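Local atomic coordinates of diguanylate cyclase (Pseudomonas aeruginosa, PDB entry 5M3C), a protein that joins a GGDEF domain to an EAL domain in one chain, and is modelled here with guanosine-5'-triphosphate and calcium ions. Residues A177-L182 with W215-F220. Sequence-based numbering, arbitrary orientation.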
# COMPACT_ATOMS: atom_id res chain seq x y z
N ALA B 177 18.67 -2.84 27.02
CA ALA B 177 19.74 -3.83 27.14
C ALA B 177 20.02 -4.46 25.79
O ALA B 177 21.15 -4.40 25.29
CB ALA B 177 19.35 -4.89 28.16
N LEU B 178 19.00 -5.06 25.20
CA LEU B 178 19.16 -5.75 23.92
C LEU B 178 19.83 -4.86 22.87
O LEU B 178 20.57 -5.34 22.02
CB LEU B 178 17.82 -6.27 23.41
CG LEU B 178 17.28 -7.47 24.18
CD1 LEU B 178 15.93 -7.91 23.63
CD2 LEU B 178 18.27 -8.63 24.13
N GLU B 179 19.56 -3.56 22.93
CA GLU B 179 20.21 -2.64 22.01
C GLU B 179 21.72 -2.68 22.22
O GLU B 179 22.47 -2.89 21.27
CB GLU B 179 19.70 -1.21 22.19
CG GLU B 179 20.46 -0.19 21.35
CD GLU B 179 19.89 1.21 21.42
OE1 GLU B 179 20.44 2.11 20.76
OE2 GLU B 179 18.89 1.42 22.15
N THR B 180 22.15 -2.51 23.46
CA THR B 180 23.58 -2.49 23.78
C THR B 180 24.22 -3.81 23.38
O THR B 180 25.31 -3.84 22.80
CB THR B 180 23.85 -2.26 25.28
OG1 THR B 180 22.96 -3.08 26.05
CG2 THR B 180 23.63 -0.80 25.64
N GLU B 181 23.52 -4.90 23.69
CA GLU B 181 24.03 -6.22 23.38
C GLU B 181 24.14 -6.43 21.88
O GLU B 181 25.11 -7.02 21.40
CB GLU B 181 23.14 -7.30 24.01
CG GLU B 181 23.30 -7.40 25.52
CD GLU B 181 24.75 -7.35 25.97
OE1 GLU B 181 25.30 -6.24 26.11
OE2 GLU B 181 25.34 -8.43 26.18
N LEU B 182 23.16 -5.95 21.12
CA LEU B 182 23.23 -6.04 19.67
C LEU B 182 24.40 -5.22 19.18
O LEU B 182 25.21 -5.69 18.37
CB LEU B 182 21.93 -5.55 19.03
CG LEU B 182 21.85 -5.66 17.50
CD1 LEU B 182 22.05 -7.09 17.02
CD2 LEU B 182 20.52 -5.12 16.99
N TRP B 215 21.34 -15.26 16.53
CA TRP B 215 21.93 -14.55 17.66
C TRP B 215 21.61 -15.27 18.96
O TRP B 215 20.47 -15.27 19.41
CB TRP B 215 21.42 -13.11 17.71
CG TRP B 215 22.04 -12.27 18.79
CD1 TRP B 215 23.24 -12.48 19.41
CD2 TRP B 215 21.51 -11.07 19.37
NE1 TRP B 215 23.48 -11.49 20.34
CE2 TRP B 215 22.43 -10.61 20.33
CE3 TRP B 215 20.33 -10.33 19.16
CZ2 TRP B 215 22.21 -9.46 21.09
CZ3 TRP B 215 20.12 -9.19 19.92
CH2 TRP B 215 21.06 -8.77 20.87
N TYR B 216 22.63 -15.89 19.56
CA TYR B 216 22.48 -16.49 20.88
C TYR B 216 23.15 -15.63 21.93
O TYR B 216 24.28 -15.18 21.74
CB TYR B 216 23.08 -17.89 20.92
CG TYR B 216 23.09 -18.48 22.32
CD1 TYR B 216 21.95 -19.07 22.86
CD2 TYR B 216 24.24 -18.43 23.11
CE1 TYR B 216 21.95 -19.59 24.14
CE2 TYR B 216 24.24 -18.96 24.39
CZ TYR B 216 23.10 -19.54 24.90
OH TYR B 216 23.09 -20.07 26.17
N HIS B 217 22.45 -15.41 23.04
CA HIS B 217 23.03 -14.71 24.18
C HIS B 217 22.71 -15.48 25.45
O HIS B 217 21.55 -15.73 25.76
CB HIS B 217 22.47 -13.28 24.28
CG HIS B 217 23.30 -12.38 25.14
ND1 HIS B 217 23.45 -12.59 26.50
CD2 HIS B 217 24.01 -11.27 24.85
CE1 HIS B 217 24.23 -11.64 27.00
NE2 HIS B 217 24.58 -10.83 26.02
N PRO B 218 23.76 -15.87 26.20
CA PRO B 218 23.59 -16.72 27.37
C PRO B 218 22.52 -16.22 28.33
O PRO B 218 21.72 -17.01 28.84
CB PRO B 218 24.97 -16.66 28.05
CG PRO B 218 25.92 -16.25 26.98
CD PRO B 218 25.14 -15.39 26.04
N LEU B 219 22.50 -14.92 28.57
CA LEU B 219 21.55 -14.31 29.48
C LEU B 219 20.13 -14.36 28.93
O LEU B 219 19.17 -14.47 29.69
CB LEU B 219 21.95 -12.85 29.75
CG LEU B 219 21.15 -12.09 30.82
CD1 LEU B 219 21.25 -12.77 32.17
CD2 LEU B 219 21.63 -10.65 30.92
N PHE B 220 19.99 -14.29 27.61
CA PHE B 220 18.67 -14.20 26.98
C PHE B 220 18.32 -15.42 26.15
O PHE B 220 17.18 -15.58 25.71
CB PHE B 220 18.60 -12.96 26.09
CG PHE B 220 18.86 -11.67 26.83
CD1 PHE B 220 17.88 -11.10 27.62
CD2 PHE B 220 20.09 -11.04 26.73
CE1 PHE B 220 18.11 -9.93 28.30
CE2 PHE B 220 20.33 -9.87 27.41
CZ PHE B 220 19.34 -9.31 28.20
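Helix 177-182, part of the long helix 168-187 that leads from the GGDEF part of the chain into the EAL domain, lies across the end of strand 206-217 of the EAL domain's TIM-barrel-like fold. The short axes pass 11.3 Å apart, with their N-to-C directions at 114°. By CA position Leu182 faces Trp215, Glu181 faces His217 and Leu178 faces Phe220; the three aromatic side chains turn toward the helix. Trp215 rests the six-membered end of its indole on the helix backbone, CH2 3.5 Å from Leu182 N, and Leu178 O lies at the ring edge. Leu182 CD1 covers one indole face, 4.3 Å from the six-ring centroid, while Leu182 and Leu178 also pack on Leu231 of helix 225-234. Phe220 is sandwiched: Leu178 CD2 sits over the centre of one face, in a CH-pi contact, and Leu219 CG over the other. Phe220 CD2 lies over one face of the His217 ring, toward its rim, and His217 ND1 accepts a rather long hydrogen bond from Leu219 N, in the ring plane, which probably helps set the rotation of the imidazole. The Glu181 chain bends at chi2 (-44°), bringing its carboxylate to the imidazole edge with the two planes 65° apart. There His217 NE2 donates to the anti lone pair of Glu181 OE2 over 2.5 Å, the oxygen tilted slightly out of the ring plane.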